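Local coordinates for protein aspartokinase (Synechocystis, PDB 3L76) that probably catalyses the ATP-dependent phosphorylation of the beta-carboxyl group of L-aspartate to 4-phospho-L-aspartate, and binds lysine and threonine at its ACT domains, at residues A[197-205]-A[215-223]; A[284-295]-A[329-337]. All coordinates share one frame; numbering follows the deposited sequence.

Contact 1: A[197-205]-A[215-223]; sequences ITCDEMLEL and PRAVEIARN
With CG of R222 trans to its own backbone nitrogen (chi1 -178°) and the chain bent at chi3, the guanidinium group is carried across to the D200 carboxylate. The two residues bridge a nearly antiparallel helix pair within the amino acid kinase domain: helices 199-204 and 215-223 run at 162° with their axes 9.3 Å apart. NH1 of R222 gives a salt-bridging hydrogen bond to OD1 of D200 (2.8 Å); the oxygen is met nearly end-on, but the bond is bent at the hydrogen and OD1 sits somewhat out of the guanidinium plane. The carboxylate and guanidinium planes are turned 49° from each other. On its other flank the guanidinium grips N223 side-on, NE (3.1 Å) and NH2 (3.0 Å) both donating to N223 OD1 from the same face of the amide. NH2 also forms a salt bridge to D262, so two carboxylates and an amide oxygen grip the guanidinium and probably fix its rotation. Replacing R222 by alanine would remove both donors to N223 OD1 and is likely to leave the D200 and D262 carboxylates without this cationic mate, with L203 CD1 losing one wall of its hole. Beside the salt bridge the helices meet through apolar side chains. L203 is a knob set in a hole formed by P215, V218, E219 and R222; its CD1 touches R222 NH1 obliquely and lies near E219 CB, and its CD2 reaches V218 CG1 (3.5 Å) and P215 CB (4.0 Å). V218 and C199 also touch V242 of strand 240-243, which places the pair against the sheet. At the first turn of helix 199-204, C199 CB rests 3.7 Å from V218 CG2, while its SG lies against R222 CB.

Contact 2: A[284-295]-A[329-337]; sequences VASKLFRDIAQQ and VTSAIAPAL. With THR (threonine), chain C.
The two helices of an ACT domain pack here around I333, the central knob, seated among K287, L288, D291 and I292. Its CD1 lies over the D291 CB and reaches L288 CD2 at 4.0 Å and I292 CG1 at 4.2 Å, and its CG2 meets K287 CG at 3.9 Å, the two side chains running antiparallel to each other. In the ferredoxin-like ACT fold both helices lie on one face of an antiparallel sheet; accordingly L288, I292 and T330 lean on strand 311-318, and V284 and L337 on V278 of strand 271-279. The axes cross at 136°, 9.7 Å apart, and no hydrogen bond links the two segments. Helix 284-294 begins at a bound threonine: A285 N donates to OXT of that ligand (2.8 Å), while V284 lies beside the ligand through CB and reaches the other helix with CG1. With V284 CG1 trans to the backbone nitrogen (chi1 -177°), that methyl meets L337 CG at 3.9 Å. T330 OG1 is hydrogen-bonded to A326 O of its own helix, and I292 CD1 packs against this hydroxyl oxygen at van der Waals distance. At the far end, V329 CG2 touches Q295 CG at 3.5 Å.

How the contacts relate
Contact 1 belongs to the amino acid kinase domain and contact 2 to an ACT domain later in the chain. They do not touch: their centres are 35 Å apart and their nearest atoms about 18 Å. Contact 2 lines a threonine pocket directly, through V284 and A285, and its I292 side chain is about 7 Å from a bound lysine. Contact 1 reaches the lysine pockets only through E204 of segment 197-205, which hydrogen-bonds S392 and E393 of one lysine pocket and S564 of another; its L203 side chain is about 11 Å from a bound lysine. This link between kinase domain and lysine pockets is consistent with allosteric control.

Contact 1: A[197-205]-A[215-223]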
loop_
_atom_site.group_PDB
_atom_site.type_symbol
_atom_site.label_atom_id
_atom_site.label_comp_id
_atom_site.label_asym_id
_atom_site.label_seq_id
_atom_site.Cartn_x
_atom_site.Cartn_y
_atom_site.Cartn_z
ATOM N N ILE A 197 32.291 -13.771 12.617
ATOM C CA ILE A 197 31.777 -15.117 12.426
ATOM C C ILE A 197 31.744 -15.389 10.928
ATOM O O ILE A 197 31.505 -14.471 10.142
ATOM C CB ILE A 197 30.374 -15.301 13.038
ATOM C CG1 ILE A 197 29.970 -16.784 12.984
ATOM C CG2 ILE A 197 29.343 -14.440 12.310
ATOM C CD1 ILE A 197 28.603 -17.098 13.571
ATOM N N THR A 198 32.008 -16.631 10.521
ATOM C CA THR A 198 31.951 -16.955 9.096
ATOM C C THR A 198 30.516 -17.201 8.641
ATOM O O THR A 198 29.660 -17.587 9.432
ATOM C CB THR A 198 32.835 -18.175 8.698
ATOM O OG1 THR A 198 32.226 -19.395 9.134
ATOM C CG2 THR A 198 34.231 -18.062 9.268
ATOM N N CYS A 199 30.254 -16.952 7.365
ATOM C CA CYS A 199 28.959 -17.261 6.793
ATOM C C CYS A 199 28.580 -18.685 7.160
ATOM O O CYS A 199 27.491 -18.936 7.685
ATOM C CB CYS A 199 28.988 -17.098 5.269
ATOM S SG CYS A 199 29.166 -15.373 4.720
ATOM N N ASP A 200 29.487 -19.618 6.891
ATOM C CA ASP A 200 29.191 -21.021 7.116
ATOM C C ASP A 200 28.872 -21.293 8.584
ATOM O O ASP A 200 27.936 -22.034 8.892
ATOM C CB ASP A 200 30.321 -21.905 6.597
ATOM C CG ASP A 200 30.279 -22.067 5.095
ATOM O OD1 ASP A 200 29.173 -21.999 4.529
ATOM O OD2 ASP A 200 31.336 -22.274 4.474
ATOM N N GLU A 201 29.631 -20.664 9.476
ATOM C CA GLU A 201 29.389 -20.790 10.900
ATOM C C GLU A 201 28.038 -20.207 11.225
ATOM O O GLU A 201 27.286 -20.777 11.998
ATOM C CB GLU A 201 30.476 -20.080 11.714
ATOM C CG GLU A 201 31.845 -20.727 11.620
ATOM C CD GLU A 201 32.925 -19.913 12.289
ATOM O OE1 GLU A 201 33.996 -20.480 12.576
ATOM O OE2 GLU A 201 32.707 -18.709 12.523
ATOM N N MET A 202 27.734 -19.061 10.623
ATOM C CA MET A 202 26.490 -18.358 10.898
ATOM C C MET A 202 25.321 -19.218 10.464
ATOM O O MET A 202 24.280 -19.253 11.118
ATOM C CB MET A 202 26.467 -17.015 10.174
ATOM C CG MET A 202 25.265 -16.122 10.514
ATOM S SD MET A 202 25.213 -15.613 12.237
ATOM C CE MET A 202 23.767 -16.497 12.826
ATOM N N LEU A 203 25.506 -19.918 9.353
ATOM C CA LEU A 203 24.488 -20.829 8.855
ATOM C C LEU A 203 24.292 -22.021 9.799
ATOM O O LEU A 203 23.168 -22.371 10.134
ATOM C CB LEU A 203 24.830 -21.299 7.436
ATOM C CG LEU A 203 24.744 -20.226 6.334
ATOM C CD1 LEU A 203 25.291 -20.719 5.004
ATOM C CD2 LEU A 203 23.315 -19.753 6.144
ATOM N N GLU A 204 25.380 -22.634 10.246
ATOM C CA GLU A 204 25.249 -23.777 11.147
ATOM C C GLU A 204 24.720 -23.343 12.512
ATOM O O GLU A 204 24.138 -24.145 13.233
ATOM C CB GLU A 204 26.562 -24.555 11.290
ATOM C CG GLU A 204 26.950 -25.377 10.063
ATOM C CD GLU A 204 26.032 -26.578 9.821
ATOM O OE1 GLU A 204 24.961 -26.674 10.449
ATOM O OE2 GLU A 204 26.369 -27.429 8.974
ATOM N N LEU A 205 24.913 -22.069 12.850
ATOM C CA LEU A 205 24.418 -21.519 14.112
ATOM C C LEU A 205 23.204 -20.622 13.867
ATOM O O LEU A 205 22.968 -19.665 14.603
ATOM C CB LEU A 205 25.518 -20.732 14.843
ATOM C CG LEU A 205 26.696 -21.534 15.415
ATOM C CD1 LEU A 205 27.945 -20.671 15.653
ATOM C CD2 LEU A 205 26.291 -22.268 16.694
ATOM N N PRO A 215 18.998 -16.718 7.258
ATOM C CA PRO A 215 20.023 -17.602 6.688
ATOM C C PRO A 215 20.213 -17.455 5.175
ATOM O O PRO A 215 21.363 -17.482 4.717
ATOM C CB PRO A 215 19.511 -19.005 7.054
ATOM C CG PRO A 215 18.839 -18.788 8.358
ATOM C CD PRO A 215 18.179 -17.422 8.264
ATOM N N ARG A 216 19.124 -17.295 4.420
ATOM C CA ARG A 216 19.204 -17.190 2.960
ATOM C C ARG A 216 20.088 -16.023 2.538
ATOM O O ARG A 216 20.774 -16.081 1.517
ATOM C CB ARG A 216 17.812 -17.066 2.330
ATOM C CG ARG A 216 17.813 -16.844 0.810
ATOM C CD ARG A 216 17.082 -17.960 0.081
ATOM N NE ARG A 216 16.054 -18.555 0.932
ATOM C CZ ARG A 216 15.412 -19.689 0.661
ATOM N NH1 ARG A 216 15.672 -20.364 -0.452
ATOM N NH2 ARG A 216 14.499 -20.149 1.507
ATOM N N ALA A 217 20.073 -14.966 3.343
ATOM C CA ALA A 217 20.832 -13.764 3.045
ATOM C C ALA A 217 22.332 -13.915 3.344
ATOM O O ALA A 217 23.195 -13.455 2.576
ATOM C CB ALA A 217 20.241 -12.580 3.798
ATOM N N VAL A 218 22.651 -14.550 4.464
ATOM C CA VAL A 218 24.052 -14.813 4.757
ATOM C C VAL A 218 24.649 -15.752 3.702
ATOM O O VAL A 218 25.814 -15.616 3.342
ATOM C CB VAL A 218 24.281 -15.305 6.212
ATOM C CG1 VAL A 218 23.206 -16.255 6.618
ATOM C CG2 VAL A 218 25.638 -15.958 6.346
ATOM N N GLU A 219 23.825 -16.661 3.178
ATOM C CA GLU A 219 24.248 -17.576 2.128
ATOM C C GLU A 219 24.448 -16.876 0.779
ATOM O O GLU A 219 25.320 -17.252 -0.009
ATOM C CB GLU A 219 23.260 -18.733 1.998
ATOM C CG GLU A 219 23.494 -19.658 0.797
ATOM C CD GLU A 219 22.543 -20.837 0.820
ATOM O OE1 GLU A 219 22.855 -21.853 1.498
ATOM O OE2 GLU A 219 21.470 -20.734 0.189
ATOM N N ILE A 220 23.638 -15.863 0.502
ATOM C CA ILE A 220 23.827 -15.083 -0.720
ATOM C C ILE A 220 25.119 -14.289 -0.590
ATOM O O ILE A 220 25.933 -14.293 -1.504
ATOM C CB ILE A 220 22.627 -14.181 -1.025
ATOM C CG1 ILE A 220 21.471 -15.027 -1.561
ATOM C CG2 ILE A 220 22.989 -13.135 -2.066
ATOM C CD1 ILE A 220 20.137 -14.342 -1.421
ATOM N N ALA A 221 25.324 -13.665 0.569
ATOM C CA ALA A 221 26.556 -12.928 0.844
ATOM C C ALA A 221 27.798 -13.800 0.666
ATOM O O ALA A 221 28.761 -13.391 0.006
ATOM C CB ALA A 221 26.535 -12.314 2.234
ATOM N N ARG A 222 27.783 -14.999 1.243
ATOM C CA ARG A 222 28.918 -15.897 1.080
ATOM C C ARG A 222 29.178 -16.146 -0.398
ATOM O O ARG A 222 30.324 -16.108 -0.848
ATOM C CB ARG A 222 28.703 -17.250 1.780
ATOM C CG ARG A 222 29.917 -18.199 1.665
ATOM C CD ARG A 222 29.570 -19.676 1.916
ATOM N NE ARG A 222 28.714 -20.219 0.869
ATOM C CZ ARG A 222 27.736 -21.095 1.082
ATOM N NH1 ARG A 222 27.478 -21.518 2.313
ATOM N NH2 ARG A 222 26.999 -21.532 0.071
ATOM N N ASN A 223 28.116 -16.410 -1.152
ATOM C CA ASN A 223 28.284 -16.783 -2.552
ATOM C C ASN A 223 28.759 -15.654 -3.473
ATOM O O ASN A 223 29.328 -15.928 -4.523
ATOM C CB ASN A 223 27.014 -17.412 -3.112
ATOM C CG ASN A 223 26.765 -18.829 -2.597
ATOM O OD1 ASN A 223 27.624 -19.467 -1.971
ATOM N ND2 ASN A 223 25.579 -19.330 -2.875
#

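Contact 2: A[284-295]-A[329-337]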
loop_
_atom_site.group_PDB
_atom_site.type_symbol
_atom_site.label_atom_id
_atom_site.label_comp_id
_atom_site.label_asym_id
_atom_site.label_seq_id
_atom_site.Cartn_x
_atom_site.Cartn_y
_atom_site.Cartn_z
ATOM N N VAL A 284 32.046 -43.305 27.457
ATOM C CA VAL A 284 32.463 -44.166 26.365
ATOM C C VAL A 284 32.964 -43.364 25.158
ATOM O O VAL A 284 34.118 -43.519 24.736
ATOM C CB VAL A 284 31.348 -45.114 25.938
ATOM C CG1 VAL A 284 31.853 -46.048 24.860
ATOM C CG2 VAL A 284 30.860 -45.911 27.130
ATOM N N ALA A 285 32.117 -42.501 24.601
ATOM C CA ALA A 285 32.532 -41.746 23.418
ATOM C C ALA A 285 33.731 -40.885 23.763
ATOM O O ALA A 285 34.679 -40.799 22.986
ATOM C CB ALA A 285 31.391 -40.896 22.861
ATOM N N SER A 286 33.688 -40.265 24.941
ATOM C CA SER A 286 34.812 -39.483 25.433
ATOM C C SER A 286 36.143 -40.225 25.279
ATOM O O SER A 286 37.072 -39.710 24.662
ATOM C CB SER A 286 34.599 -39.107 26.892
ATOM O OG SER A 286 35.634 -38.254 27.335
ATOM N N LYS A 287 36.227 -41.442 25.816
ATOM C CA LYS A 287 37.475 -42.208 25.769
ATOM C C LYS A 287 37.912 -42.576 24.356
ATOM O O LYS A 287 39.072 -42.403 24.005
ATOM C CB LYS A 287 37.426 -43.474 26.636
ATOM C CG LYS A 287 38.719 -44.277 26.534
ATOM C CD LYS A 287 38.948 -45.186 27.721
ATOM C CE LYS A 287 40.445 -45.376 27.988
ATOM N NZ LYS A 287 41.121 -44.120 28.447
ATOM N N LEU A 288 36.986 -43.096 23.562
ATOM C CA LEU A 288 37.260 -43.411 22.162
ATOM C C LEU A 288 38.000 -42.278 21.453
ATOM O O LEU A 288 39.114 -42.445 20.951
ATOM C CB LEU A 288 35.955 -43.674 21.413
ATOM C CG LEU A 288 35.943 -44.728 20.299
ATOM C CD1 LEU A 288 34.782 -44.464 19.321
ATOM C CD2 LEU A 288 37.256 -44.808 19.559
ATOM N N PHE A 289 37.372 -41.114 21.405
ATOM C CA PHE A 289 37.879 -40.058 20.558
ATOM C C PHE A 289 39.064 -39.352 21.195
ATOM O O PHE A 289 39.921 -38.821 20.496
ATOM C CB PHE A 289 36.755 -39.086 20.152
ATOM C CG PHE A 289 35.685 -39.732 19.307
ATOM C CD1 PHE A 289 35.904 -39.988 17.957
ATOM C CD2 PHE A 289 34.472 -40.101 19.860
ATOM C CE1 PHE A 289 34.927 -40.590 17.174
ATOM C CE2 PHE A 289 33.485 -40.707 19.086
ATOM C CZ PHE A 289 33.713 -40.952 17.740
ATOM N N ARG A 290 39.126 -39.361 22.521
ATOM C CA ARG A 290 40.301 -38.826 23.189
ATOM C C ARG A 290 41.543 -39.584 22.725
ATOM O O ARG A 290 42.503 -38.974 22.265
ATOM C CB ARG A 290 40.163 -38.883 24.707
ATOM C CG ARG A 290 39.350 -37.753 25.321
ATOM C CD ARG A 290 39.643 -37.650 26.808
ATOM N NE ARG A 290 39.580 -38.960 27.453
ATOM C CZ ARG A 290 38.697 -39.299 28.387
ATOM N NH1 ARG A 290 37.804 -38.414 28.815
ATOM N NH2 ARG A 290 38.715 -40.521 28.901
ATOM N N ASP A 291 41.515 -40.913 22.820
ATOM C CA ASP A 291 42.668 -41.713 22.429
ATOM C C ASP A 291 42.988 -41.561 20.949
ATOM O O ASP A 291 44.147 -41.383 20.583
ATOM C CB ASP A 291 42.484 -43.191 22.791
ATOM C CG ASP A 291 42.338 -43.419 24.284
ATOM O OD1 ASP A 291 42.705 -42.520 25.068
ATOM O OD2 ASP A 291 41.854 -44.505 24.670
ATOM N N ILE A 292 41.971 -41.620 20.093
ATOM C CA ILE A 292 42.187 -41.391 18.667
ATOM C C ILE A 292 42.891 -40.059 18.390
ATOM O O ILE A 292 43.774 -39.972 17.527
ATOM C CB ILE A 292 40.881 -41.456 17.874
ATOM C CG1 ILE A 292 40.261 -42.843 17.994
ATOM C CG2 ILE A 292 41.117 -41.094 16.401
ATOM C CD1 ILE A 292 38.862 -42.953 17.409
ATOM N N ALA A 293 42.518 -39.026 19.132
ATOM C CA ALA A 293 43.091 -37.708 18.903
ATOM C C ALA A 293 44.543 -37.646 19.355
ATOM O O ALA A 293 45.345 -36.893 18.800
ATOM C CB ALA A 293 42.259 -36.644 19.590
ATOM N N GLN A 294 44.882 -38.444 20.365
ATOM C CA GLN A 294 46.265 -38.552 20.821
ATOM C C GLN A 294 47.205 -39.049 19.718
ATOM O O GLN A 294 48.388 -38.734 19.721
ATOM C CB GLN A 294 46.367 -39.451 22.051
ATOM C CG GLN A 294 45.925 -38.794 23.353
ATOM C CD GLN A 294 45.954 -39.760 24.530
ATOM O OE1 GLN A 294 45.889 -40.976 24.351
ATOM N NE2 GLN A 294 46.048 -39.217 25.741
ATOM N N GLN A 295 46.676 -39.824 18.781
ATOM C CA GLN A 295 47.403 -40.163 17.562
ATOM C C GLN A 295 47.399 -39.040 16.512
ATOM O O GLN A 295 47.946 -39.205 15.421
ATOM C CB GLN A 295 46.825 -41.426 16.937
ATOM C CG GLN A 295 46.950 -42.650 17.803
ATOM C CD GLN A 295 48.372 -42.879 18.277
ATOM O OE1 GLN A 295 48.621 -43.021 19.478
ATOM N NE2 GLN A 295 49.317 -42.904 17.335
ATOM N N VAL A 329 44.295 -48.132 16.273
ATOM C CA VAL A 329 44.098 -47.393 17.519
ATOM C C VAL A 329 42.769 -47.750 18.164
ATOM O O VAL A 329 42.691 -47.971 19.374
ATOM C CB VAL A 329 44.103 -45.877 17.293
ATOM C CG1 VAL A 329 43.995 -45.166 18.632
ATOM C CG2 VAL A 329 45.361 -45.456 16.549
ATOM N N THR A 330 41.721 -47.786 17.348
ATOM C CA THR A 330 40.401 -48.172 17.819
ATOM C C THR A 330 40.426 -49.600 18.371
ATOM O O THR A 330 39.894 -49.860 19.451
ATOM C CB THR A 330 39.325 -48.014 16.706
ATOM O OG1 THR A 330 39.309 -46.653 16.234
ATOM C CG2 THR A 330 37.934 -48.380 17.231
ATOM N N SER A 331 41.066 -50.515 17.644
ATOM C CA SER A 331 41.184 -51.901 18.094
ATOM C C SER A 331 41.850 -52.018 19.456
ATOM O O SER A 331 41.628 -52.998 20.176
ATOM C CB SER A 331 41.931 -52.763 17.073
ATOM O OG SER A 331 41.093 -53.105 15.978
ATOM N N ALA A 332 42.641 -51.012 19.816
ATOM C CA ALA A 332 43.399 -51.068 21.061
ATOM C C ALA A 332 42.661 -50.457 22.258
ATOM O O ALA A 332 42.816 -50.904 23.390
ATOM C CB ALA A 332 44.763 -50.422 20.875
ATOM N N ILE A 333 41.865 -49.429 22.006
ATOM C CA ILE A 333 41.034 -48.846 23.052
ATOM C C ILE A 333 39.888 -49.788 23.436
ATOM O O ILE A 333 39.530 -49.910 24.609
ATOM C CB ILE A 333 40.408 -47.528 22.593
ATOM C CG1 ILE A 333 41.459 -46.638 21.930
ATOM C CG2 ILE A 333 39.750 -46.826 23.765
ATOM C CD1 ILE A 333 40.862 -45.468 21.192
ATOM N N ALA A 334 39.322 -50.452 22.434
ATOM C CA ALA A 334 38.131 -51.281 22.611
ATOM C C ALA A 334 38.103 -52.178 23.863
ATOM O O ALA A 334 37.147 -52.124 24.634
ATOM C CB ALA A 334 37.848 -52.112 21.337
ATOM N N PRO A 335 39.128 -53.024 24.057
ATOM C CA PRO A 335 39.091 -53.924 25.220
ATOM C C PRO A 335 38.839 -53.192 26.543
ATOM O O PRO A 335 38.189 -53.735 27.434
ATOM C CB PRO A 335 40.481 -54.569 25.209
ATOM C CG PRO A 335 40.877 -54.539 23.775
ATOM C CD PRO A 335 40.324 -53.246 23.226
ATOM N N ALA A 336 39.318 -51.963 26.651
ATOM C CA ALA A 336 39.089 -51.155 27.846
ATOM C C ALA A 336 37.623 -50.772 28.059
ATOM O O ALA A 336 37.267 -50.291 29.129
ATOM C CB ALA A 336 39.959 -49.901 27.818
ATOM N N LEU A 337 36.780 -50.964 27.045
ATOM C CA LEU A 337 35.351 -50.659 27.179
ATOM C C LEU A 337 34.522 -51.901 27.530
ATOM O O LEU A 337 33.295 -51.849 27.534
ATOM C CB LEU A 337 34.810 -50.034 25.891
ATOM C CG LEU A 337 34.831 -48.529 25.581
ATOM C CD1 LEU A 337 35.730 -47.728 26.496
ATOM C CD2 LEU A 337 35.191 -48.290 24.116
HETATM N N THR C . 26.393 -43.100 25.785
HETATM C CA THR C . 27.838 -43.159 25.530
HETATM C C THR C . 28.565 -41.932 26.072
HETATM O O THR C . 27.925 -41.003 26.595
HETATM C CB THR C . 28.155 -43.346 24.033
HETATM O OG1 THR C . 27.655 -42.225 23.284
HETATM C CG2 THR C . 27.488 -44.616 23.522
HETATM O OXT THR C . 29.800 -41.875 26.019
#